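PDB 3WIW: glycosyl hydrolase family 88 from Pedobacter heparinus, which acts as an unsaturated glucuronyl hydrolase specific for heparin, probably removing the unsaturated uronic acid from the end of fragments left by polysaccharide lyases. Local coordinates for residues Ser242-Gln248 with Pro290-Asp295; Thr234-Leu238 with Gly362-Tyr366; Tyr86-Gly90 with Ile394-Thr398. All coordinates share one frame; numbering follows the deposited sequence.

Contact 1 of 3, residues Ser242-Gln248 with Pro290-Asp295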
loop_
_atom_site.group_PDB
_atom_site.type_symbol
_atom_site.label_atom_id
_atom_site.label_comp_id
_atom_site.label_asym_id
_atom_site.label_seq_id
_atom_site.Cartn_x
_atom_site.Cartn_y
_atom_site.Cartn_z
ATOM N N SER A 242 -15.128 -13.401 -4.926
ATOM C CA SER A 242 -15.381 -12.277 -4.032
ATOM C C SER A 242 -14.499 -11.048 -4.283
ATOM O O SER A 242 -13.533 -11.076 -5.080
ATOM C CB SER A 242 -15.252 -12.709 -2.566
ATOM O OG SER A 242 -13.883 -12.764 -2.153
ATOM N N ALA A 243 -14.823 -9.984 -3.554
ATOM C CA ALA A 243 -14.133 -8.702 -3.643
ATOM C C ALA A 243 -13.412 -8.438 -2.318
ATOM O O ALA A 243 -13.907 -7.730 -1.435
ATOM C CB ALA A 243 -15.106 -7.572 -4.013
ATOM N N TRP A 244 -12.242 -9.046 -2.190
ATOM C CA TRP A 244 -11.397 -8.849 -1.017
ATOM C C TRP A 244 -11.093 -7.354 -0.898
ATOM O O TRP A 244 -10.633 -6.758 -1.874
ATOM C CB TRP A 244 -10.129 -9.702 -1.197
ATOM C CG TRP A 244 -9.048 -9.446 -0.193
ATOM C CD1 TRP A 244 -9.164 -9.409 1.166
ATOM C CD2 TRP A 244 -7.663 -9.196 -0.494
ATOM N NE1 TRP A 244 -7.921 -9.169 1.730
ATOM C CE2 TRP A 244 -6.992 -9.019 0.728
ATOM C CE3 TRP A 244 -6.920 -9.125 -1.687
ATOM C CZ2 TRP A 244 -5.613 -8.762 0.800
ATOM C CZ3 TRP A 244 -5.564 -8.836 -1.619
ATOM C CH2 TRP A 244 -4.927 -8.653 -0.379
ATOM N N ALA A 245 -11.358 -6.724 0.249
ATOM C CA ALA A 245 -11.369 -5.248 0.271
ATOM C C ALA A 245 -9.992 -4.640 0.020
ATOM O O ALA A 245 -9.871 -3.691 -0.780
ATOM C CB ALA A 245 -11.957 -4.720 1.568
ATOM N N ARG A 246 -8.952 -5.141 0.683
ATOM C CA ARG A 246 -7.628 -4.583 0.460
ATOM C C ARG A 246 -7.186 -4.803 -0.996
ATOM O O ARG A 246 -6.544 -3.948 -1.585
ATOM C CB ARG A 246 -6.605 -5.071 1.495
ATOM C CG ARG A 246 -5.251 -4.390 1.323
ATOM C CD ARG A 246 -4.346 -4.592 2.529
ATOM N NE ARG A 246 -3.973 -5.987 2.777
ATOM C CZ ARG A 246 -4.497 -6.750 3.744
ATOM N NH1 ARG A 246 -5.476 -6.300 4.528
ATOM N NH2 ARG A 246 -4.069 -7.999 3.905
ATOM N N GLY A 247 -7.582 -5.920 -1.587
ATOM C CA GLY A 247 -7.322 -6.137 -3.000
ATOM C C GLY A 247 -7.998 -5.113 -3.890
ATOM O O GLY A 247 -7.391 -4.640 -4.857
ATOM N N GLN A 248 -9.250 -4.777 -3.589
ATOM C CA GLN A 248 -9.925 -3.746 -4.379
ATOM C C GLN A 248 -9.150 -2.430 -4.253
ATOM O O GLN A 248 -8.980 -1.713 -5.256
ATOM C CB GLN A 248 -11.374 -3.529 -3.927
ATOM C CG GLN A 248 -12.236 -4.793 -3.810
ATOM C CD GLN A 248 -12.100 -5.723 -5.022
ATOM O OE1 GLN A 248 -12.530 -5.406 -6.139
ATOM N NE2 GLN A 248 -11.519 -6.895 -4.795
ATOM N N PRO A 290 -14.109 -0.127 4.876
ATOM C CA PRO A 290 -14.709 -1.338 4.286
ATOM C C PRO A 290 -14.749 -2.556 5.201
ATOM O O PRO A 290 -13.903 -2.726 6.077
ATOM C CB PRO A 290 -13.785 -1.646 3.088
ATOM C CG PRO A 290 -13.186 -0.306 2.737
ATOM C CD PRO A 290 -12.983 0.383 4.066
ATOM N N LEU A 291 -15.754 -3.405 4.996
ATOM C CA LEU A 291 -15.680 -4.776 5.498
ATOM C C LEU A 291 -14.441 -5.450 4.918
ATOM O O LEU A 291 -13.974 -5.090 3.844
ATOM C CB LEU A 291 -16.914 -5.528 5.040
ATOM C CG LEU A 291 -18.258 -4.829 5.288
ATOM C CD1 LEU A 291 -19.407 -5.719 4.755
ATOM C CD2 LEU A 291 -18.427 -4.438 6.762
ATOM N N TRP A 292 -13.918 -6.468 5.589
ATOM C CA TRP A 292 -12.673 -7.048 5.105
ATOM C C TRP A 292 -12.830 -7.657 3.698
ATOM O O TRP A 292 -11.874 -7.715 2.919
ATOM C CB TRP A 292 -12.143 -8.076 6.113
ATOM C CG TRP A 292 -12.982 -9.308 6.150
ATOM C CD1 TRP A 292 -14.155 -9.488 6.854
ATOM C CD2 TRP A 292 -12.762 -10.519 5.430
ATOM N NE1 TRP A 292 -14.676 -10.745 6.578
ATOM C CE2 TRP A 292 -13.831 -11.395 5.709
ATOM C CE3 TRP A 292 -11.756 -10.944 4.550
ATOM C CZ2 TRP A 292 -13.900 -12.692 5.162
ATOM C CZ3 TRP A 292 -11.827 -12.232 4.004
ATOM C CH2 TRP A 292 -12.898 -13.078 4.307
ATOM N N ASP A 293 -14.040 -8.097 3.363
ATOM C CA ASP A 293 -14.389 -8.537 2.022
ATOM C C ASP A 293 -15.784 -7.986 1.755
ATOM O O ASP A 293 -16.688 -8.103 2.602
ATOM C CB ASP A 293 -14.351 -10.071 1.914
ATOM C CG ASP A 293 -14.536 -10.578 0.482
ATOM O OD1 ASP A 293 -15.615 -10.350 -0.123
ATOM O OD2 ASP A 293 -13.605 -11.234 -0.057
ATOM N N PHE A 294 -15.974 -7.371 0.584
ATOM C CA PHE A 294 -17.238 -6.707 0.279
ATOM C C PHE A 294 -18.418 -7.674 0.157
ATOM O O PHE A 294 -19.570 -7.238 0.206
ATOM C CB PHE A 294 -17.143 -5.915 -1.033
ATOM C CG PHE A 294 -16.411 -4.585 -0.912
ATOM C CD1 PHE A 294 -15.025 -4.493 -0.927
ATOM C CD2 PHE A 294 -17.136 -3.405 -0.818
ATOM C CE1 PHE A 294 -14.389 -3.252 -0.830
ATOM C CE2 PHE A 294 -16.502 -2.165 -0.715
ATOM C CZ PHE A 294 -15.124 -2.096 -0.716
ATOM N N ASP A 295 -18.143 -8.976 0.007
ATOM C CA ASP A 295 -19.200 -9.938 -0.302
ATOM C C ASP A 295 -19.680 -10.773 0.873
ATOM O O ASP A 295 -20.495 -11.681 0.695
ATOM C CB ASP A 295 -18.814 -10.799 -1.501
ATOM C CG ASP A 295 -18.673 -9.969 -2.757
ATOM O OD1 ASP A 295 -19.385 -8.960 -2.906
ATOM O OD2 ASP A 295 -17.825 -10.277 -3.581
HETATM O O HOH W 1 -9.326 -6.550 3.251
#
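Asp293 takes the hydroxyl of Ser242 across the two segments: Ser242 OG donates to Asp293 OD2 over 2.6 Å, on the syn lone pair, and the same oxygen accepts from Leu238 N. The hydroxyl also lies in hydrogen-bonding contact with Thr239 O. With CG anti to the backbone N (chi1 -173°), Asp293 swings its carboxylate to that hydroxyl. OD1 receives the N-H of Asp295 on the anti lone pair, an Asx turn, so bonds at both oxygens fix the carboxylate's rotation. Replacing Asp293 by alanine would probably deprive Ser242 OG and the Leu238 N-H of this carboxylate and undo the Asx turn. The backbones form a single antiparallel bridge, Trp244 with Asp293, a non-hydrogen-bonded pair flanked by Phe294 N to Ala243 O (2.9 Å, 168° at the hydrogen) and Ala245 N to Trp292 O (2.9 Å). Packing is tightest at Ala245, whose CB lies 3.1 Å from Leu291 O and 3.7 Å from Phe294 CE1. The solvent side is looser: exposed Asp295 offers OD2 to Ala243 N in a weak bond, 3.0 Å long but bent to 123°. A water joins Arg246 N, of a predicted substrate-binding residue, to Trp292 O. Trp244 is the N-cap of helix 245-262, whose first turn touches two others: Ala245 meets Ala308 of helix 306-322, and Gln248 meets Phe277 and Ile278 of helix 265-279.

Contact 2 of 3, residues Thr234-Leu238 with Gly362-Tyr366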
loop_
_atom_site.group_PDB
_atom_site.type_symbol
_atom_site.label_atom_id
_atom_site.label_comp_id
_atom_site.label_asym_id
_atom_site.label_seq_id
_atom_site.Cartn_x
_atom_site.Cartn_y
_atom_site.Cartn_z
ATOM N N THR A 234 -9.089 -16.679 -5.428
ATOM C CA THR A 234 -8.724 -15.846 -4.295
ATOM C C THR A 234 -7.483 -16.397 -3.590
ATOM O O THR A 234 -7.077 -17.545 -3.783
ATOM C CB THR A 234 -9.880 -15.672 -3.299
ATOM O OG1 THR A 234 -9.552 -14.564 -2.451
ATOM C CG2 THR A 234 -10.098 -16.935 -2.444
ATOM N N HIS A 235 -6.896 -15.572 -2.745
ATOM C CA HIS A 235 -5.936 -16.046 -1.774
ATOM C C HIS A 235 -6.341 -15.540 -0.391
ATOM O O HIS A 235 -6.485 -16.334 0.530
ATOM C CB HIS A 235 -4.508 -15.644 -2.154
ATOM C CG HIS A 235 -3.472 -16.208 -1.244
ATOM N ND1 HIS A 235 -3.179 -17.555 -1.198
ATOM C CD2 HIS A 235 -2.647 -15.608 -0.354
ATOM C CE1 HIS A 235 -2.223 -17.760 -0.311
ATOM N NE2 HIS A 235 -1.890 -16.596 0.220
ATOM N N GLN A 236 -6.580 -14.245 -0.253
ATOM C CA GLN A 236 -6.935 -13.686 1.059
ATOM C C GLN A 236 -8.369 -13.162 1.185
ATOM O O GLN A 236 -8.747 -12.613 2.239
ATOM C CB GLN A 236 -5.887 -12.657 1.510
ATOM C CG GLN A 236 -4.587 -13.389 1.889
ATOM C CD GLN A 236 -3.401 -12.514 2.132
ATOM O OE1 GLN A 236 -3.257 -11.483 1.517
ATOM N NE2 GLN A 236 -2.512 -12.953 3.014
ATOM N N GLY A 237 -9.184 -13.373 0.152
ATOM C CA GLY A 237 -10.591 -13.017 0.224
ATOM C C GLY A 237 -11.500 -14.160 0.625
ATOM O O GLY A 237 -11.060 -15.275 0.902
ATOM N N LEU A 238 -12.792 -13.871 0.652
ATOM C CA LEU A 238 -13.787 -14.848 1.030
ATOM C C LEU A 238 -13.900 -16.047 0.084
ATOM O O LEU A 238 -13.963 -17.198 0.544
ATOM C CB LEU A 238 -15.137 -14.142 1.122
ATOM C CG LEU A 238 -16.293 -14.952 1.695
ATOM C CD1 LEU A 238 -16.142 -15.086 3.214
ATOM C CD2 LEU A 238 -17.633 -14.286 1.357
ATOM N N GLY A 362 -5.409 -8.841 8.418
ATOM C CA GLY A 362 -4.398 -9.393 7.528
ATOM C C GLY A 362 -4.952 -10.480 6.616
ATOM O O GLY A 362 -4.982 -10.328 5.392
ATOM N N ALA A 363 -5.394 -11.597 7.198
ATOM C CA ALA A 363 -5.890 -12.726 6.409
ATOM C C ALA A 363 -6.898 -13.499 7.244
ATOM O O ALA A 363 -6.551 -14.451 7.967
ATOM C CB ALA A 363 -4.714 -13.628 5.917
ATOM N N LEU A 364 -8.170 -13.119 7.133
ATOM C CA LEU A 364 -9.174 -13.606 8.078
ATOM C C LEU A 364 -9.368 -15.121 7.999
ATOM O O LEU A 364 -9.479 -15.793 9.025
ATOM C CB LEU A 364 -10.497 -12.879 7.862
ATOM C CG LEU A 364 -11.524 -13.116 8.959
ATOM C CD1 LEU A 364 -12.161 -11.780 9.328
ATOM C CD2 LEU A 364 -12.548 -14.101 8.493
ATOM N N LEU A 365 -9.395 -15.666 6.783
ATOM C CA LEU A 365 -9.649 -17.098 6.640
ATOM C C LEU A 365 -8.469 -17.946 7.107
ATOM O O LEU A 365 -8.588 -19.171 7.218
ATOM C CB LEU A 365 -10.036 -17.470 5.207
ATOM C CG LEU A 365 -11.348 -16.887 4.680
ATOM C CD1 LEU A 365 -11.781 -17.588 3.385
ATOM C CD2 LEU A 365 -12.482 -16.920 5.682
ATOM N N TYR A 366 -7.334 -17.311 7.391
ATOM C CA TYR A 366 -6.147 -17.985 7.920
ATOM C C TYR A 366 -6.037 -17.753 9.427
ATOM O O TYR A 366 -5.051 -18.174 10.050
ATOM C CB TYR A 366 -4.879 -17.498 7.198
ATOM C CG TYR A 366 -4.838 -17.863 5.723
ATOM C CD1 TYR A 366 -5.579 -17.139 4.783
ATOM C CD2 TYR A 366 -4.047 -18.922 5.263
ATOM C CE1 TYR A 366 -5.571 -17.474 3.445
ATOM C CE2 TYR A 366 -4.017 -19.248 3.908
ATOM C CZ TYR A 366 -4.774 -18.512 3.007
ATOM O OH TYR A 366 -4.755 -18.834 1.664
HETATM O O HOH W 2 -8.427 -11.333 4.783
HETATM O O HOH W 3 -8.199 -14.639 4.406
#
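Gln236 O is gripped by two waters, at 2.9 Å and 3.0 Å, each donating to it and each accepting a backbone N-H from the segment opposite. The first water takes Leu364 N at 3.0 Å and the second takes Leu365 N at 2.9 Å, so one carbonyl serves two amides at the start of the 3-10 segment 364-366. That turn is closed within itself by the bond from Tyr366 N to Ala363 O.

Direct contacts come from side chains meeting side chains and backbone carbonyls. Tyr366 brings its hydroxyl over one face of the His235 imidazole, with OH 3.3 Å above the ring plane and displaced toward the rim. The two side chains cross at about a right angle while their ring planes stand at 45°, which is neither a stack nor an edge-to-face pair. The edge of the Tyr366 ring meets the His235 backbone, CE1 lying 3.3 Å from His235 O. His235 has CG anti to its own N (chi1 -175°), which carries one face of the imidazole to that hydroxyl. Its NE2 bonds to a sulfonate oxygen of a bound buffer molecule, EPE. Elsewhere Gln236 NE2 rests 3.7 Å from Ala363 CB, and Leu365 CD1 lies 3.5 Å from Gly237 O. Thr234, a predicted substrate-binding residue, holds its own loop by accepting Gly237 N at OG1, an ST motif; a side chain at Gly237 would run into that oxygen. Gly362 O receives Arg246 NH2, placing this junction beside the predicted substrate site.

Water-mediated backbone links, the oblique His235-Tyr366 contact and the side chains of Gln236 and Leu365 make the joint, and the sulfonate at His235 is consistent with a rim able to receive an anionic group.

Contact 3 of 3, residues Tyr86-Gly90 with Ile394-Thr398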
loop_
_atom_site.group_PDB
_atom_site.type_symbol
_atom_site.label_atom_id
_atom_site.label_comp_id
_atom_site.label_asym_id
_atom_site.label_seq_id
_atom_site.Cartn_x
_atom_site.Cartn_y
_atom_site.Cartn_z
ATOM N N TYR A 86 8.290 12.522 9.250
ATOM C CA TYR A 86 9.230 13.625 9.091
ATOM C C TYR A 86 8.695 14.681 8.124
ATOM O O TYR A 86 8.768 15.879 8.401
ATOM C CB TYR A 86 10.585 13.100 8.604
ATOM C CG TYR A 86 11.532 14.193 8.171
ATOM C CD1 TYR A 86 11.902 15.209 9.043
ATOM C CD2 TYR A 86 12.071 14.202 6.893
ATOM C CE1 TYR A 86 12.774 16.218 8.654
ATOM C CE2 TYR A 86 12.940 15.190 6.506
ATOM C CZ TYR A 86 13.291 16.200 7.379
ATOM O OH TYR A 86 14.164 17.180 6.960
ATOM N N GLU A 87 8.143 14.245 6.996
ATOM C CA GLU A 87 7.616 15.200 6.021
ATOM C C GLU A 87 6.444 16.012 6.570
ATOM O O GLU A 87 6.335 17.213 6.315
ATOM C CB GLU A 87 7.206 14.495 4.732
ATOM C CG GLU A 87 8.372 13.927 3.974
ATOM C CD GLU A 87 7.939 13.407 2.633
ATOM O OE1 GLU A 87 7.401 12.286 2.585
ATOM O OE2 GLU A 87 8.108 14.130 1.624
ATOM N N LEU A 88 5.571 15.373 7.345
ATOM C CA LEU A 88 4.427 16.061 7.915
ATOM C C LEU A 88 4.873 17.084 8.945
ATOM O O LEU A 88 4.369 18.207 8.979
ATOM C CB LEU A 88 3.470 15.053 8.563
ATOM C CG LEU A 88 2.660 14.171 7.607
ATOM C CD1 LEU A 88 2.066 12.969 8.311
ATOM C CD2 LEU A 88 1.558 14.974 6.925
ATOM N N SER A 89 5.834 16.704 9.778
ATOM C CA SER A 89 6.118 17.464 10.997
ATOM C C SER A 89 7.375 18.323 10.937
ATOM O O SER A 89 7.507 19.267 11.716
ATOM C CB SER A 89 6.278 16.499 12.160
ATOM O OG SER A 89 7.469 15.751 11.981
ATOM N N GLY A 90 8.309 17.990 10.054
ATOM C CA GLY A 90 9.600 18.659 10.037
ATOM C C GLY A 90 10.511 18.250 11.178
ATOM O O GLY A 90 11.577 18.844 11.377
ATOM N N ILE A 394 -2.460 22.934 4.131
ATOM C CA ILE A 394 -2.415 22.987 5.585
ATOM C C ILE A 394 -1.006 22.677 6.080
ATOM O O ILE A 394 -0.438 21.622 5.763
ATOM C CB ILE A 394 -3.418 22.003 6.234
ATOM C CG1 ILE A 394 -4.856 22.376 5.859
ATOM C CG2 ILE A 394 -3.257 22.026 7.745
ATOM C CD1 ILE A 394 -5.874 21.283 6.121
ATOM N N ASP A 395 -0.455 23.608 6.855
ATOM C CA ASP A 395 0.857 23.454 7.473
ATOM C C ASP A 395 0.741 22.617 8.742
ATOM O O ASP A 395 0.064 23.020 9.686
ATOM C CB ASP A 395 1.377 24.842 7.837
ATOM C CG ASP A 395 2.819 24.837 8.305
ATOM O OD1 ASP A 395 3.387 23.749 8.540
ATOM O OD2 ASP A 395 3.386 25.945 8.439
ATOM N N LEU A 396 1.409 21.468 8.768
ATOM C CA LEU A 396 1.386 20.585 9.930
ATOM C C LEU A 396 2.740 20.488 10.653
ATOM O O LEU A 396 2.934 19.612 11.495
ATOM C CB LEU A 396 0.917 19.190 9.510
ATOM C CG LEU A 396 -0.494 19.080 8.930
ATOM C CD1 LEU A 396 -0.746 17.697 8.373
ATOM C CD2 LEU A 396 -1.503 19.391 10.024
ATOM N N LYS A 397 3.677 21.375 10.318
ATOM C CA LYS A 397 5.000 21.366 10.955
ATOM C C LYS A 397 4.910 21.603 12.465
ATOM O O LYS A 397 4.151 22.461 12.921
ATOM C CB LYS A 397 5.917 22.423 10.322
ATOM C CG LYS A 397 6.131 22.270 8.825
ATOM C CD LYS A 397 6.824 20.962 8.478
ATOM C CE LYS A 397 7.177 20.910 6.997
ATOM N NZ LYS A 397 8.001 19.717 6.658
ATOM N N THR A 398 5.681 20.837 13.236
ATOM C CA THR A 398 5.721 20.982 14.694
ATOM C C THR A 398 6.070 22.409 15.095
ATOM O O THR A 398 5.388 23.001 15.925
ATOM C CB THR A 398 6.741 20.013 15.327
ATOM O OG1 THR A 398 6.393 18.659 14.992
ATOM C CG2 THR A 398 6.775 20.173 16.845
HETATM O O HOH W 4 3.469 19.724 6.943
#
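Lys397 lies across the C-terminal end of helix 77-89, where the last modelled residues of the chain return to an outer part of the (alpha/alpha)6 barrel. Its CB is 3.8 Å from Ser89 O. A bend at chi2 (-63°) then turns the chain along the helix end, bringing CD to 3.6 Å from Ser89 C and CE to 3.9 Å from Glu87 O. At the tip NZ donates to Glu87 O over 3.0 Å, approaching 35° off the carbonyl plane. A positive group here would probably be favoured by the partial negative charge of the helix end. Gly90, the first residue beyond the helix, has positive phi, and a CB on it would sit tightly, 3.1 Å from Lys397 CD.

Next to these polar contacts Leu88 and Leu396 lie side by side and point the same way, with CD2 of Leu88 touching CD1 of Leu396. Both reach helix 375-392, Leu88 at Leu382 and Lys386, Leu396 at Ala389, and Leu396 also meets Lys33 and Thr36 of helix 30-49. Water fills in between the backbones, donating to Leu88 O at 2.7 Å and accepting from Leu396 N. The loop itself is shaped by an Asx turn, in which Asp395 OD1 accepts Lys397 N. At the end of the model Thr398 N donates to Ser89 O, 2.8 Å long and nearly straight at 163°.

Overall arrangement
Contacts 1 and 2 are neighbours, their centres about 10 Å apart, and they touch directly, Trp244 CD1 packing 3.4 Å from Gln236 O. Together they bring the loops at 290-295 and 362-366 against the connection from strand 229-233 into helix 245-262, where predicted substrate-binding residues Thr234 and Arg246 lie. Contact 3 is on the opposite side of the chain's centre, with its centre about 33 Å from that of contact 1 and 36 Å from that of contact 2, far from the predicted substrate-binding residues. Along the chain the contacts are nested, 1 inside 2 inside 3. Thus the inner pair shapes one region near the predicted site, whereas contact 3 brings the chain's C-terminal tail back to helix 77-89.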